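Local coordinates for mandelate racemase/muconate lactonizing enzyme family protein (Azoarcus sp., PDB 2QDE) that belongs to the mandelate racemase/muconate lactonizing enzyme family of the enolase superfamily and holds a barium ion in its barrel domain, at residues V164-G169 against I176-E181; L139-G144 against A150-A155; Q222-P225 against G231-R234; G198-T201 against T207-R210. All coordinates share one frame; numbering follows the deposited sequence.

In the fold
All four contacts fasten a barrel strand, or the loop leaving it, to the next helix of the same TIM-barrel-like domain. Contacts 1 and 2 serve adjacent units: strands 135-140 and 164-167 pair directly through K165 with L139 and L141. Contacts 3 and 4 lie on loops farther round the barrel, about 9 Å apart between centres, joined by G198 N to Q222 O and W200 N to P223 O; both reach the second subunit. Contacts 1, 3 and 4 are buried and apolar, sealed by methionine, leucine or tryptophan side chains. Contact 2 is partly buried, and there a glutamate adds a hydrogen bond to its leucine packing.

Contact 1: V164-G169 against I176-E181; sequences VKLKAG and IAMVAE
The carbonyl oxygen of K167 is covered by the thioether of M178, whose CE lies 3.4 Å from K167 O and whose SD is 3.7 Å from the same atom. These are van der Waals contacts. They belong to a beta-alpha-beta unit of the enolase-type barrel, in which helix 172-186 runs back antiparallel to strand 164-167 with short-segment axes 10.1 Å apart at 164°. M178 reaches the strand with CG anti to its backbone N (chi1 178°) and stays extended until it bends at chi3 (76°), which turns CE onto L166 CB and the K167 carbonyl. L166 runs alongside in the opposite sense, with its CB 3.5 Å from M178 CE. L166 and V149 of helix 146-159 also touch, so this leucine is shared by two helices. On the barrel interior, K165 NZ forms a salt bridge with E221 OE1 and a hydrogen bond with D195 OD2, both residues of the barium site. V179, next on the helix, adds a branched side chain: its CG2 approaches L166 CD1 at 4.1 Å, while the same leucine methyl is 3.9 Å from M178 CE.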
loop_
_atom_site.group_PDB
_atom_site.type_symbol
_atom_site.label_atom_id
_atom_site.label_comp_id
_atom_site.label_asym_id
_atom_site.label_seq_id
_atom_site.Cartn_x
_atom_site.Cartn_y
_atom_site.Cartn_z
ATOM N N VAL A 164 14.791 33.039 -13.514
ATOM C CA VAL A 164 15.160 33.867 -12.379
ATOM C C VAL A 164 14.702 33.194 -11.091
ATOM O O VAL A 164 13.517 32.924 -10.916
ATOM C CB VAL A 164 14.506 35.263 -12.495
ATOM C CG1 VAL A 164 14.718 36.049 -11.214
ATOM C CG2 VAL A 164 15.098 36.012 -13.686
ATOM N N LYS A 165 15.645 32.939 -10.191
ATOM C CA LYS A 165 15.355 32.289 -8.920
ATOM C C LYS A 165 15.537 33.258 -7.746
ATOM O O LYS A 165 16.527 33.987 -7.701
ATOM C CB LYS A 165 16.283 31.082 -8.757
ATOM C CG LYS A 165 16.269 30.440 -7.381
ATOM C CD LYS A 165 17.179 29.218 -7.360
ATOM C CE LYS A 165 17.509 28.791 -5.953
ATOM N NZ LYS A 165 18.322 27.553 -5.944
ATOM N N LEU A 166 14.585 33.259 -6.809
ATOM C CA LEU A 166 14.641 34.133 -5.638
ATOM C C LEU A 166 14.764 33.317 -4.351
ATOM O O LEU A 166 14.305 32.176 -4.281
ATOM C CB LEU A 166 13.365 34.999 -5.541
ATOM C CG LEU A 166 12.885 35.689 -6.824
ATOM C CD1 LEU A 166 11.513 36.296 -6.601
ATOM C CD2 LEU A 166 13.888 36.758 -7.266
ATOM N N LYS A 167 15.404 33.888 -3.339
ATOM C CA LYS A 167 15.512 33.207 -2.051
ATOM C C LYS A 167 14.456 33.790 -1.125
ATOM O O LYS A 167 14.396 35.008 -0.939
ATOM C CB LYS A 167 16.908 33.404 -1.460
ATOM C CG LYS A 167 17.989 32.778 -2.314
ATOM C CD LYS A 167 19.348 32.746 -1.641
ATOM C CE LYS A 167 20.344 31.996 -2.517
ATOM N NZ LYS A 167 21.738 32.086 -1.982
ATOM N N ALA A 168 13.639 32.931 -0.531
ATOM C CA ALA A 168 12.548 33.390 0.326
ATOM C C ALA A 168 12.824 33.212 1.807
ATOM O O ALA A 168 12.482 32.162 2.374
ATOM C CB ALA A 168 11.288 32.639 -0.062
ATOM N N GLY A 169 13.424 34.240 2.417
ATOM C CA GLY A 169 13.743 34.188 3.829
ATOM C C GLY A 169 12.565 34.400 4.769
ATOM O O GLY A 169 12.459 33.727 5.809
ATOM N N ILE A 176 5.884 37.746 0.007
ATOM C CA ILE A 176 4.855 38.199 -0.933
ATOM C C ILE A 176 5.304 39.452 -1.675
ATOM O O ILE A 176 5.195 39.533 -2.904
ATOM C CB ILE A 176 3.521 38.537 -0.219
ATOM C CG1 ILE A 176 2.843 37.251 0.261
ATOM C CG2 ILE A 176 2.596 39.297 -1.174
ATOM C CD1 ILE A 176 1.570 37.489 1.066
ATOM N N ALA A 177 5.806 40.428 -0.922
ATOM C CA ALA A 177 6.262 41.691 -1.494
ATOM C C ALA A 177 7.349 41.496 -2.548
ATOM O O ALA A 177 7.296 42.100 -3.627
ATOM C CB ALA A 177 6.765 42.612 -0.381
ATOM N N MET A 178 8.331 40.654 -2.240
ATOM C CA MET A 178 9.433 40.387 -3.166
ATOM C C MET A 178 8.921 39.812 -4.486
ATOM O O MET A 178 9.207 40.346 -5.563
ATOM C CB MET A 178 10.432 39.416 -2.523
ATOM C CG MET A 178 11.608 39.007 -3.411
ATOM S SD MET A 178 12.748 37.844 -2.572
ATOM C CE MET A 178 11.817 36.312 -2.664
ATOM N N VAL A 179 8.153 38.727 -4.388
ATOM C CA VAL A 179 7.602 38.060 -5.564
ATOM C C VAL A 179 6.636 38.961 -6.318
ATOM O O VAL A 179 6.670 39.024 -7.550
ATOM C CB VAL A 179 6.884 36.734 -5.164
ATOM C CG1 VAL A 179 6.168 36.131 -6.363
ATOM C CG2 VAL A 179 7.905 35.744 -4.628
ATOM N N ALA A 180 5.773 39.658 -5.583
ATOM C CA ALA A 180 4.806 40.551 -6.209
ATOM C C ALA A 180 5.517 41.540 -7.127
ATOM O O ALA A 180 5.171 41.667 -8.304
ATOM C CB ALA A 180 4.015 41.303 -5.141
ATOM N N GLU A 181 6.514 42.234 -6.580
ATOM C CA GLU A 181 7.281 43.221 -7.339
ATOM C C GLU A 181 8.053 42.621 -8.517
ATOM O O GLU A 181 7.936 43.093 -9.653
ATOM C CB GLU A 181 8.248 43.958 -6.404
ATOM C CG GLU A 181 9.364 44.711 -7.129
ATOM C CD GLU A 181 8.872 45.930 -7.901
ATOM O OE1 GLU A 181 7.637 46.091 -8.056
ATOM O OE2 GLU A 181 9.728 46.725 -8.360
#

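Contact 2: L139-G144 against A150-A155; sequences LVLGAG and AEEALA
The carboxylate of E152 receives the backbone N-H of G142 from above its plane, 42° out of it. The G142 N to E152 OE1 bond is 3.2 Å long, with an N-H...O angle of 155°. L141 CD2 also comes close to the flat group, 4.0 Å from E152 CD, so the leucine methyl lies against the base of the carboxylate. A water placed beside G142 O, 2.7 Å away, also approaches E152 OE1, but so closely that this second link is doubtful. E152 gets there as an extended arm: CG is anti to the backbone N (chi1 176°) and the chain stays straight beyond it, running along L141 in the opposite sense. The pair belongs to a beta-alpha-beta unit of the barrel, with strand 135-140 leading through the short turn to helix 146-159 and on to strand 164-167, its neighbour in the sheet. L141 fills the gap between strand and helix. Its CD1 packs on A153 CB at 3.6 Å, and its CD2 lies 3.8 Å from E152 CG. V164 and L166 of the next strand also touch L141. On the helix, A153 has V182 and V186 of helix 172-186 as further neighbours, which ties the two outer helices together, and its CA is 3.7 Å from L141 CD1.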
loop_
_atom_site.group_PDB
_atom_site.type_symbol
_atom_site.label_atom_id
_atom_site.label_comp_id
_atom_site.label_asym_id
_atom_site.label_seq_id
_atom_site.Cartn_x
_atom_site.Cartn_y
_atom_site.Cartn_z
ATOM N N LEU A 139 19.601 32.270 -13.142
ATOM C CA LEU A 139 20.395 32.844 -12.054
ATOM C C LEU A 139 19.607 33.215 -10.806
ATOM O O LEU A 139 18.453 33.641 -10.897
ATOM C CB LEU A 139 21.120 34.088 -12.565
ATOM C CG LEU A 139 22.585 34.277 -12.182
ATOM C CD1 LEU A 139 23.431 33.190 -12.842
ATOM C CD2 LEU A 139 23.043 35.664 -12.634
ATOM N N VAL A 140 20.241 33.053 -9.646
ATOM C CA VAL A 140 19.629 33.395 -8.361
ATOM C C VAL A 140 19.949 34.863 -8.075
ATOM O O VAL A 140 21.080 35.293 -8.276
ATOM C CB VAL A 140 20.229 32.565 -7.201
ATOM C CG1 VAL A 140 19.462 32.847 -5.913
ATOM C CG2 VAL A 140 20.179 31.093 -7.527
ATOM N N LEU A 141 18.975 35.626 -7.590
ATOM C CA LEU A 141 19.215 37.041 -7.311
ATOM C C LEU A 141 19.610 37.313 -5.858
ATOM O O LEU A 141 19.306 36.529 -4.956
ATOM C CB LEU A 141 17.974 37.868 -7.667
ATOM C CG LEU A 141 17.395 37.672 -9.072
ATOM C CD1 LEU A 141 16.239 38.647 -9.274
ATOM C CD2 LEU A 141 18.466 37.899 -10.129
ATOM N N GLY A 142 20.289 38.436 -5.643
ATOM C CA GLY A 142 20.714 38.799 -4.304
ATOM C C GLY A 142 19.614 39.474 -3.511
ATOM O O GLY A 142 18.683 40.049 -4.083
ATOM N N ALA A 143 19.715 39.409 -2.188
ATOM C CA ALA A 143 18.716 40.017 -1.319
ATOM C C ALA A 143 18.749 41.540 -1.428
ATOM O O ALA A 143 19.754 42.130 -1.840
ATOM C CB ALA A 143 18.949 39.594 0.129
ATOM N N GLY A 144 17.638 42.165 -1.050
ATOM C CA GLY A 144 17.525 43.613 -1.099
ATOM C C GLY A 144 16.058 43.978 -1.117
ATOM O O GLY A 144 15.205 43.086 -1.161
ATOM N N ALA A 150 14.021 43.463 -8.204
ATOM C CA ALA A 150 13.357 43.478 -9.497
ATOM C C ALA A 150 14.243 44.110 -10.568
ATOM O O ALA A 150 14.187 43.716 -11.738
ATOM C CB ALA A 150 12.049 44.226 -9.397
ATOM N N GLU A 151 15.054 45.093 -10.178
ATOM C CA GLU A 151 15.950 45.742 -11.139
ATOM C C GLU A 151 17.057 44.771 -11.557
ATOM O O GLU A 151 17.482 44.763 -12.716
ATOM C CB GLU A 151 16.568 47.012 -10.542
ATOM C CG GLU A 151 15.539 47.983 -9.976
ATOM C CD GLU A 151 16.124 49.344 -9.632
ATOM O OE1 GLU A 151 17.183 49.390 -8.949
ATOM O OE2 GLU A 151 15.522 50.374 -10.037
ATOM N N GLU A 152 17.530 43.953 -10.619
ATOM C CA GLU A 152 18.564 42.980 -10.956
ATOM C C GLU A 152 17.948 41.899 -11.841
ATOM O O GLU A 152 18.619 41.328 -12.701
ATOM C CB GLU A 152 19.158 42.343 -9.692
ATOM C CG GLU A 152 20.187 41.248 -9.989
ATOM C CD GLU A 152 20.910 40.738 -8.753
ATOM O OE1 GLU A 152 20.438 41.000 -7.621
ATOM O OE2 GLU A 152 21.952 40.062 -8.919
ATOM N N ALA A 153 16.664 41.627 -11.629
ATOM C CA ALA A 153 15.952 40.626 -12.415
ATOM C C ALA A 153 15.944 41.036 -13.889
ATOM O O ALA A 153 16.249 40.235 -14.770
ATOM C CB ALA A 153 14.522 40.475 -11.906
ATOM N N LEU A 154 15.597 42.293 -14.145
ATOM C CA LEU A 154 15.563 42.813 -15.502
ATOM C C LEU A 154 16.952 42.800 -16.136
ATOM O O LEU A 154 17.093 42.477 -17.309
ATOM C CB LEU A 154 14.998 44.236 -15.498
ATOM C CG LEU A 154 13.504 44.352 -15.180
ATOM C CD1 LEU A 154 13.129 45.808 -14.939
ATOM C CD2 LEU A 154 12.703 43.774 -16.341
ATOM N N ALA A 155 17.975 43.145 -15.360
ATOM C CA ALA A 155 19.349 43.157 -15.864
ATOM C C ALA A 155 19.762 41.742 -16.265
ATOM O O ALA A 155 20.368 41.533 -17.315
ATOM C CB ALA A 155 20.297 43.689 -14.792
HETATM O O HOH W 1 18.868 41.929 -6.033
#

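Contact 3: Q222-P225 against G231-R234; sequences QPLP and GMAR
M232 reaches from helix 229-236 into the loop 222-225 and lays its sulfur beside the ring of P223, the two side chains set at a slant to each other. SD is 3.8 Å from P223 CD and is almost as near to P223 CG, so it lies beside the CG-CD bond of the ring. L224 meets the same sulfur with its CB, at 4.1 Å from M232 SD. The methionine owes this position to a doubly bent chain, with chi2 at -79° and chi3 also at -79°, which folds the thioether back toward the loop. Q222 crosses M232 at about a right angle, the end of its side chain coming back near the M232 thioether although CB points away from the helix. L224 works on another part of the helix: its CD1 methyl presses on bare backbone, 3.3 Å from G231 C and 3.5 Å from M232 N. G231 has no side chain there, so the leucine methyl packs directly on the peptide between G231 and M232. That peptide lies in the first turn of the helix, where G231 N is also hydrogen-bonded to D228 OD1. I243 of the next strand touches both P223 and M232, while N291 of the second subunit packs on L224 and P225. The whole is a beta-alpha loop at the end of barrel strand 220-221, directly after the barium ligand E221; the side chain of Q222 lies about 5 Å from the metal, as befits the metal-binding end of an enolase-superfamily barrel.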
loop_
_atom_site.group_PDB
_atom_site.type_symbol
_atom_site.label_atom_id
_atom_site.label_comp_id
_atom_site.label_asym_id
_atom_site.label_seq_id
_atom_site.Cartn_x
_atom_site.Cartn_y
_atom_site.Cartn_z
ATOM N N GLN A 222 12.306 23.113 -2.458
ATOM C CA GLN A 222 12.447 22.606 -1.091
ATOM C C GLN A 222 11.774 23.440 0.001
ATOM O O GLN A 222 12.451 24.076 0.818
ATOM C CB GLN A 222 13.930 22.453 -0.739
ATOM C CG GLN A 222 14.177 21.570 0.477
ATOM C CD GLN A 222 13.919 20.102 0.186
ATOM O OE1 GLN A 222 13.253 19.411 0.960
ATOM N NE2 GLN A 222 14.450 19.616 -0.930
ATOM N N PRO A 223 10.434 23.438 0.039
ATOM C CA PRO A 223 9.732 24.212 1.062
ATOM C C PRO A 223 9.876 23.627 2.470
ATOM O O PRO A 223 9.958 24.371 3.449
ATOM C CB PRO A 223 8.281 24.201 0.571
ATOM C CG PRO A 223 8.177 22.905 -0.145
ATOM C CD PRO A 223 9.482 22.821 -0.904
ATOM N N LEU A 224 9.930 22.301 2.561
ATOM C CA LEU A 224 10.026 21.609 3.847
ATOM C C LEU A 224 11.405 20.992 4.095
ATOM O O LEU A 224 12.219 20.883 3.180
ATOM C CB LEU A 224 8.944 20.520 3.909
ATOM C CG LEU A 224 7.518 21.009 3.625
ATOM C CD1 LEU A 224 6.586 19.824 3.396
ATOM C CD2 LEU A 224 7.034 21.868 4.793
ATOM N N PRO A 225 11.684 20.578 5.345
ATOM C CA PRO A 225 12.979 19.973 5.682
ATOM C C PRO A 225 13.347 18.815 4.755
ATOM O O PRO A 225 12.471 18.145 4.199
ATOM C CB PRO A 225 12.781 19.519 7.129
ATOM C CG PRO A 225 11.815 20.534 7.662
ATOM C CD PRO A 225 10.819 20.653 6.535
ATOM N N GLY A 231 5.721 14.942 4.209
ATOM C CA GLY A 231 5.188 16.291 4.168
ATOM C C GLY A 231 5.238 16.853 2.753
ATOM O O GLY A 231 4.287 17.490 2.299
ATOM N N MET A 232 6.344 16.622 2.054
ATOM C CA MET A 232 6.488 17.111 0.691
ATOM C C MET A 232 5.381 16.506 -0.166
ATOM O O MET A 232 4.755 17.199 -0.971
ATOM C CB MET A 232 7.861 16.729 0.132
ATOM C CG MET A 232 9.034 17.526 0.730
ATOM S SD MET A 232 9.238 19.186 0.035
ATOM C CE MET A 232 10.090 18.764 -1.523
ATOM N N ALA A 233 5.129 15.212 0.021
ATOM C CA ALA A 233 4.078 14.538 -0.729
ATOM C C ALA A 233 2.736 15.139 -0.311
ATOM O O ALA A 233 1.933 15.515 -1.158
ATOM C CB ALA A 233 4.095 13.032 -0.444
ATOM N N ARG A 234 2.515 15.253 0.997
ATOM C CA ARG A 234 1.261 15.804 1.510
ATOM C C ARG A 234 1.011 17.235 1.008
ATOM O O ARG A 234 -0.141 17.645 0.818
ATOM C CB ARG A 234 1.258 15.793 3.041
ATOM C CG ARG A 234 -0.113 16.066 3.647
ATOM C CD ARG A 234 -0.024 16.423 5.124
ATOM N NE ARG A 234 0.762 15.452 5.875
ATOM C CZ ARG A 234 1.911 15.735 6.481
ATOM N NH1 ARG A 234 2.409 16.959 6.424
ATOM N NH2 ARG A 234 2.562 14.790 7.147
#

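Contact 4: G198-T201 against T207-R210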
loop_
_atom_site.group_PDB
_atom_site.type_symbol
_atom_site.label_atom_id
_atom_site.label_comp_id
_atom_site.label_asym_id
_atom_site.label_seq_id
_atom_site.Cartn_x
_atom_site.Cartn_y
_atom_site.Cartn_z
ATOM N N GLY A 198 14.248 24.519 2.690
ATOM C CA GLY A 198 13.650 23.693 3.726
ATOM C C GLY A 198 13.348 24.327 5.071
ATOM O O GLY A 198 13.260 23.628 6.085
ATOM N N ALA A 199 13.145 25.638 5.083
ATOM C CA ALA A 199 12.883 26.361 6.325
ATOM C C ALA A 199 11.443 26.348 6.849
ATOM O O ALA A 199 11.187 26.870 7.939
ATOM C CB ALA A 199 13.357 27.816 6.174
ATOM N N TRP A 200 10.504 25.751 6.114
ATOM C CA TRP A 200 9.113 25.762 6.563
ATOM C C TRP A 200 8.535 24.542 7.276
ATOM O O TRP A 200 8.910 23.403 7.005
ATOM C CB TRP A 200 8.184 26.079 5.389
ATOM C CG TRP A 200 8.307 27.473 4.855
ATOM C CD1 TRP A 200 8.829 28.559 5.501
ATOM C CD2 TRP A 200 7.884 27.934 3.567
ATOM N NE1 TRP A 200 8.760 29.665 4.691
ATOM C CE2 TRP A 200 8.184 29.310 3.496
ATOM C CE3 TRP A 200 7.280 27.315 2.464
ATOM C CZ2 TRP A 200 7.901 30.084 2.363
ATOM C CZ3 TRP A 200 6.997 28.085 1.332
ATOM C CH2 TRP A 200 7.310 29.455 1.293
ATOM N N THR A 201 7.613 24.802 8.206
ATOM C CA THR A 201 6.912 23.725 8.893
ATOM C C THR A 201 5.776 23.500 7.887
ATOM O O THR A 201 5.534 24.357 7.030
ATOM C CB THR A 201 6.322 24.168 10.268
ATOM O OG1 THR A 201 5.381 25.230 10.074
ATOM C CG2 THR A 201 7.430 24.653 11.202
ATOM N N THR A 207 0.151 27.715 3.674
ATOM C CA THR A 207 -0.315 29.098 3.648
ATOM C C THR A 207 0.430 30.011 2.677
ATOM O O THR A 207 -0.182 30.738 1.898
ATOM C CB THR A 207 -0.226 29.735 5.044
ATOM O OG1 THR A 207 -0.988 28.956 5.974
ATOM C CG2 THR A 207 -0.781 31.158 5.014
ATOM N N THR A 208 1.754 29.974 2.731
ATOM C CA THR A 208 2.553 30.828 1.872
ATOM C C THR A 208 2.428 30.457 0.409
ATOM O O THR A 208 2.242 31.328 -0.434
ATOM C CB THR A 208 4.027 30.792 2.284
ATOM O OG1 THR A 208 4.130 31.133 3.670
ATOM C CG2 THR A 208 4.839 31.794 1.469
ATOM N N ILE A 209 2.522 29.166 0.103
ATOM C CA ILE A 209 2.417 28.736 -1.283
ATOM C C ILE A 209 1.069 29.147 -1.860
ATOM O O ILE A 209 0.992 29.627 -2.988
ATOM C CB ILE A 209 2.611 27.213 -1.414
ATOM C CG1 ILE A 209 4.029 26.847 -0.959
ATOM C CG2 ILE A 209 2.395 26.778 -2.855
ATOM C CD1 ILE A 209 4.320 25.374 -0.948
ATOM N N ARG A 210 0.006 28.966 -1.086
ATOM C CA ARG A 210 -1.319 29.351 -1.560
ATOM C C ARG A 210 -1.387 30.863 -1.738
ATOM O O ARG A 210 -2.016 31.361 -2.674
ATOM C CB ARG A 210 -2.400 28.864 -0.586
ATOM C CG ARG A 210 -2.602 27.347 -0.661
ATOM C CD ARG A 210 -3.728 26.853 0.231
ATOM N NE ARG A 210 -4.076 25.473 -0.103
ATOM C CZ ARG A 210 -5.010 24.764 0.520
ATOM N NH1 ARG A 210 -5.699 25.299 1.516
ATOM N NH2 ARG A 210 -5.254 23.516 0.146
#
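T208 stands against the six-membered ring of W200, with its CG2 methyl 3.4 Å from W200 CH2 and its CB 4.1 Å from the ring centroid. The CB is 29° off the ring normal, an off-centre CH-pi contact, and the two side chains cross at about a right angle. T208 OG1 lies over the same ring, displaced toward the rim. The threonine torsion explains this division: OG1 is anti to the carbonyl carbon (chi1 -55°), where it can hydrogen-bond to Q204 O one turn back in the helix, and CG2 is left to meet the far end of the indole. W200 itself sits in the loop between strand 192-195 and helix 202-212, a beta-alpha step of the barrel. The next residue, T201, is the N-cap of that helix. L172 of helix 172-186 touches T208, and D175 of the same helix touches W200. Next along the helix, I209 approaches the indole obliquely, its CG1 3.9 Å from W200 CZ3. I209 also touches V239 and T241, which follow the neighbouring helix in the chain. R210 turns the other way, its NH1 hydrogen-bonded to A240 O of the second subunit.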